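Local coordinates for hypothetical signal peptide protein (Sinorhizobium meliloti, PDB 3PJY), which is of unknown function, belonging to the DUF192 family, and has been put forward as a putative transcription regulator, at residues T80-H85 with E100-V105; R57-W62 with M72-S77. All blocks are in the same frame, centred on the assembly; numbering follows the deposited sequence.

Contact 1 (T80-H85 with E100-V105)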
# COMPACT_ATOMS: atom_id res chain seq x y z
N THR B 80 2.16 16.97 3.24
CA THR B 80 3.61 17.15 3.20
C THR B 80 4.25 16.84 4.54
O THR B 80 3.81 17.34 5.60
CB THR B 80 4.01 18.57 2.76
OG1 THR B 80 3.43 18.86 1.49
CG2 THR B 80 5.49 18.68 2.60
N ILE B 81 5.27 16.00 4.51
CA ILE B 81 6.05 15.73 5.69
C ILE B 81 7.00 16.91 5.91
O ILE B 81 7.92 17.14 5.12
CB ILE B 81 6.82 14.42 5.56
CG1 ILE B 81 5.87 13.25 5.37
CG2 ILE B 81 7.71 14.21 6.76
CD1 ILE B 81 6.52 12.02 4.68
N ARG B 82 6.77 17.64 7.00
CA ARG B 82 7.53 18.86 7.31
C ARG B 82 8.82 18.53 8.02
O ARG B 82 9.87 19.06 7.63
CB ARG B 82 6.70 19.83 8.15
CG ARG B 82 5.43 20.26 7.48
CD ARG B 82 5.66 21.13 6.28
NE ARG B 82 6.53 22.25 6.62
CZ ARG B 82 7.16 23.03 5.74
NH1 ARG B 82 7.02 22.83 4.43
NH2 ARG B 82 7.92 24.02 6.18
N THR B 83 8.74 17.72 9.07
CA THR B 83 9.90 17.31 9.80
C THR B 83 9.72 15.86 10.26
O THR B 83 8.59 15.35 10.36
CB THR B 83 10.19 18.19 11.02
OG1 THR B 83 9.11 18.12 11.92
CG2 THR B 83 10.35 19.66 10.63
N ILE B 84 10.86 15.26 10.57
CA ILE B 84 10.92 13.86 10.97
C ILE B 84 11.82 13.75 12.17
O ILE B 84 12.96 14.28 12.14
CB ILE B 84 11.44 12.95 9.86
CG1 ILE B 84 10.55 13.05 8.63
CG2 ILE B 84 11.52 11.51 10.36
CD1 ILE B 84 11.00 12.17 7.42
N HIS B 85 11.33 13.08 13.21
CA HIS B 85 12.15 12.74 14.36
C HIS B 85 12.30 11.24 14.40
O HIS B 85 11.38 10.54 14.84
CB HIS B 85 11.54 13.25 15.66
CG HIS B 85 12.42 13.06 16.85
ND1 HIS B 85 13.17 14.09 17.38
CD2 HIS B 85 12.73 11.96 17.58
CE1 HIS B 85 13.88 13.64 18.40
NE2 HIS B 85 13.66 12.35 18.52
N GLU B 100 6.59 24.07 14.30
CA GLU B 100 5.80 24.81 13.34
C GLU B 100 4.42 24.12 13.26
O GLU B 100 4.26 22.96 13.65
CB GLU B 100 6.41 24.75 11.96
CG GLU B 100 6.42 23.38 11.37
CD GLU B 100 7.23 23.31 10.09
OE1 GLU B 100 7.05 24.18 9.22
OE2 GLU B 100 8.05 22.38 9.97
N PRO B 101 3.45 24.82 12.69
CA PRO B 101 2.09 24.24 12.67
C PRO B 101 1.99 23.03 11.77
O PRO B 101 2.52 23.04 10.65
CB PRO B 101 1.25 25.38 12.11
CG PRO B 101 2.06 26.63 12.46
CD PRO B 101 3.45 26.21 12.21
N VAL B 102 1.34 21.96 12.24
CA VAL B 102 1.06 20.77 11.45
C VAL B 102 -0.36 20.29 11.75
O VAL B 102 -1.02 20.81 12.66
CB VAL B 102 2.07 19.61 11.78
CG1 VAL B 102 3.51 20.04 11.32
CG2 VAL B 102 2.05 19.19 13.26
N ALA B 103 -0.82 19.32 10.97
CA ALA B 103 -2.17 18.79 11.09
C ALA B 103 -2.23 17.34 11.56
O ALA B 103 -3.25 16.88 12.04
CB ALA B 103 -2.90 18.91 9.74
N TYR B 104 -1.13 16.61 11.37
CA TYR B 104 -1.05 15.18 11.69
C TYR B 104 0.33 14.84 12.18
O TYR B 104 1.32 15.51 11.85
CB TYR B 104 -1.32 14.29 10.48
CG TYR B 104 -2.60 14.54 9.74
CD1 TYR B 104 -2.62 15.43 8.68
CD2 TYR B 104 -3.75 13.85 10.06
CE1 TYR B 104 -3.73 15.66 7.97
CE2 TYR B 104 -4.92 14.09 9.34
CZ TYR B 104 -4.90 15.02 8.34
OH TYR B 104 -6.02 15.24 7.60
N VAL B 105 0.42 13.76 12.94
CA VAL B 105 1.69 13.09 13.22
C VAL B 105 1.48 11.61 12.89
O VAL B 105 0.47 11.01 13.26
CB VAL B 105 2.16 13.26 14.64
CG1 VAL B 105 3.31 12.31 15.02
CG2 VAL B 105 2.61 14.74 14.90
O HOH W 1 7.52 20.17 11.70
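Arg82 reaches across to Glu100 with two nitrogens that converge on a single oxygen: NE lies 3.3 Å from OE1, and NH2 of the same arginine stands 3.2 Å from that OE1. The guanidinium presents its NE edge, with OE1 close to its plane, yet the carboxylate is turned 78° against it. NH2 meets the syn lone pair of OE1, whereas NE approaches from well above the carboxylate plane. Bends at chi2 and chi3 fold the arginine chain over and bring its head beside the acid. The tight part of the contact is this carboxylate, whose other oxygen, OE2, sits 3.4 Å from Arg82 CB and 3.6 Å from Thr83 CG2; a water donates to OE2 and accepts from Thr83 OG1. The classic beta bulge in which Arg82 and Thr83 both face Phe74 is consistent with both side chains turning to Glu100. Packing is slacker at Val102, buried against Val59, whose CG1 is 4.3 Å from Arg82 CG, and exposed Arg82 forms the solvent side. Were Glu100 an alanine, the guanidinium would probably lose its carboxylate mate and the water its link between the segments. Bonds bent to 145° and 148° on one shared acceptor, with water at OE2, suggest a modest charge pairing between strand 81-88, outermost in this chain's sheet, and the chain just ahead of strand 102-109.

Contact 2 (R57-W62 with M72-S77). With SO4 (sulfate ion), chain G.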
# COMPACT_ATOMS: atom_id res chain seq x y z
N ARG B 57 -1.82 23.48 13.86
CA ARG B 57 -1.28 24.16 15.04
C ARG B 57 -0.01 23.41 15.42
O ARG B 57 0.11 22.23 15.13
CB ARG B 57 -2.30 24.11 16.20
CG ARG B 57 -1.86 24.86 17.42
CD ARG B 57 -2.86 24.87 18.57
NE ARG B 57 -2.27 25.71 19.61
CZ ARG B 57 -2.94 26.27 20.60
NH1 ARG B 57 -4.26 26.10 20.72
NH2 ARG B 57 -2.28 27.05 21.46
N PRO B 58 0.97 24.06 16.09
CA PRO B 58 2.10 23.23 16.53
C PRO B 58 1.66 22.18 17.53
O PRO B 58 0.66 22.39 18.26
CB PRO B 58 3.03 24.24 17.19
CG PRO B 58 2.72 25.51 16.48
CD PRO B 58 1.21 25.50 16.33
N VAL B 59 2.36 21.04 17.54
CA VAL B 59 2.03 19.97 18.46
C VAL B 59 3.28 19.47 19.18
O VAL B 59 4.43 19.66 18.73
CB VAL B 59 1.34 18.78 17.77
CG1 VAL B 59 0.11 19.24 17.01
CG2 VAL B 59 2.23 18.11 16.85
N MSE B 60 3.03 18.86 20.31
CA MSE B 60 4.06 18.30 21.17
C MSE B 60 3.78 16.82 21.36
O MSE B 60 2.69 16.41 21.76
CB MSE B 60 4.03 19.03 22.52
CG MSE B 60 4.29 20.49 22.34
SE MSE B 60 4.67 21.44 24.00
CE MSE B 60 3.45 20.74 24.79
N MSE B 61 4.82 15.99 21.12
CA MSE B 61 4.75 14.56 21.33
C MSE B 61 5.78 14.13 22.35
O MSE B 61 6.75 14.82 22.59
CB MSE B 61 5.05 13.85 20.01
CG MSE B 61 4.23 14.29 18.81
SE MSE B 61 2.35 13.84 18.92
CE MSE B 61 2.46 11.95 18.78
N TRP B 62 5.52 12.98 22.94
CA TRP B 62 6.51 12.34 23.83
C TRP B 62 6.36 10.83 23.84
O TRP B 62 5.48 10.27 23.16
CB TRP B 62 6.45 12.95 25.24
CG TRP B 62 5.18 12.69 26.06
CD1 TRP B 62 4.07 12.01 25.68
CD2 TRP B 62 4.90 13.18 27.39
NE1 TRP B 62 3.11 12.02 26.68
CE2 TRP B 62 3.60 12.75 27.72
CE3 TRP B 62 5.61 13.93 28.31
CZ2 TRP B 62 3.01 13.04 28.97
CZ3 TRP B 62 5.02 14.22 29.55
CH2 TRP B 62 3.74 13.79 29.86
N MSE B 72 8.80 9.48 14.22
CA MSE B 72 7.70 10.44 14.21
C MSE B 72 7.78 11.32 12.98
O MSE B 72 8.84 11.91 12.71
CB MSE B 72 7.70 11.32 15.48
CG MSE B 72 7.53 10.57 16.70
SE MSE B 72 7.59 11.88 18.13
CE MSE B 72 7.19 10.65 19.61
N LEU B 73 6.70 11.41 12.21
CA LEU B 73 6.64 12.26 11.03
C LEU B 73 5.56 13.33 11.28
O LEU B 73 4.43 12.99 11.57
CB LEU B 73 6.32 11.49 9.76
CG LEU B 73 7.27 10.36 9.34
CD1 LEU B 73 7.19 9.13 10.24
CD2 LEU B 73 6.90 9.92 7.92
N PHE B 74 5.96 14.60 11.21
CA PHE B 74 5.08 15.77 11.43
C PHE B 74 4.60 16.25 10.09
O PHE B 74 5.41 16.57 9.24
CB PHE B 74 5.89 16.82 12.15
CG PHE B 74 6.26 16.42 13.56
CD1 PHE B 74 5.39 16.69 14.61
CD2 PHE B 74 7.44 15.81 13.84
CE1 PHE B 74 5.71 16.34 15.90
CE2 PHE B 74 7.75 15.44 15.14
CZ PHE B 74 6.86 15.70 16.17
N ILE B 75 3.29 16.27 9.88
CA ILE B 75 2.70 16.33 8.57
C ILE B 75 1.71 17.47 8.43
O ILE B 75 0.83 17.65 9.28
CB ILE B 75 2.02 14.97 8.21
CG1 ILE B 75 3.09 13.83 8.21
CG2 ILE B 75 1.28 15.02 6.88
CD1 ILE B 75 2.46 12.42 8.15
N ALA B 76 1.84 18.21 7.34
CA ALA B 76 0.93 19.34 7.07
C ALA B 76 -0.44 18.86 6.61
O ALA B 76 -0.61 17.71 6.25
CB ALA B 76 1.57 20.25 6.02
N SER B 77 -1.44 19.76 6.58
CA SER B 77 -2.77 19.35 6.13
C SER B 77 -2.85 18.79 4.71
O SER B 77 -3.75 18.00 4.40
CB SER B 77 -3.79 20.51 6.26
OG SER B 77 -3.33 21.60 5.53
S SO4 G . 1.08 27.06 20.11
O1 SO4 G . 0.81 25.63 20.22
O2 SO4 G . 2.46 27.30 19.65
O3 SO4 G . 0.91 27.71 21.41
O4 SO4 G . 0.22 27.70 19.10
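Met61 and Met72, both selenomethionines, meet where CB of Met61 rests 3.7 Å from SE of Met72, joining the short strand 60-61 to strand 70-75 of the main mixed sheet. Their chains have contrasting shapes. Met72 is extended beyond CG, with chi2 179° and chi3 close to it, and so carries its selenium and terminal methyl across to the 57-62 segment; the methyl carbon CE lies 3.9 Å from Met61 CB and 4.0 Å from the backbone O of Trp62. Met61 is instead bent at chi2 (-67°) and again at chi3, which leaves its CB and CG to do the touching. That CG stands obliquely to the ring of Phe74, 3.9 Å from CE1. The same ring carbon, CE1, is 4.0 Å from CG2 of Val59, a methyl that comes in at the ring edge, near its plane, and also approaches CD1. The side chains of Val59 and Met61 run antiparallel alongside that of Phe74, one touching it through a methyl branch and the other through a methylene. Ile96, Ser98, Thr83 and Val105 also pack against Phe74, while Glu107 touches both selenomethionines. At the far end of 57-62, Arg57 extends from CG to NE and turns its guanidinium edge to a sulfate, probably from the crystallisation liquor; NE donates to its O1 at 3.1 Å, with weak bonds from NE to O4 and from NH2 to O3. No hydrogen bond crosses between the two segments, and cohesion rests on van der Waals contact among the selenomethionine chains, the valine methyl and the ring, probably aided by exclusion of water from these four buried side chains.

Strand 70-75 is common ground for the two contacts, whose centres lie about 4 Å apart. On one flank it pairs antiparallel with strand 81-88: Arg82 N reaches Phe74 O at 2.8 Å, and His85 N reaches Met72 O at the same 2.8 Å. On the other flank runs strand 102-109, where Val105 CG2 packs 3.4 Å from CD1 of Phe74. Phe74 thus belongs to the apolar core of contact 2 while its backbone faces the bulge that carries the polar groups of contact 1. Ser98 offers a further connection, its OG bonding both to Val59 N and to Glu100 O. The sulfate on Arg57 marks no established functional site.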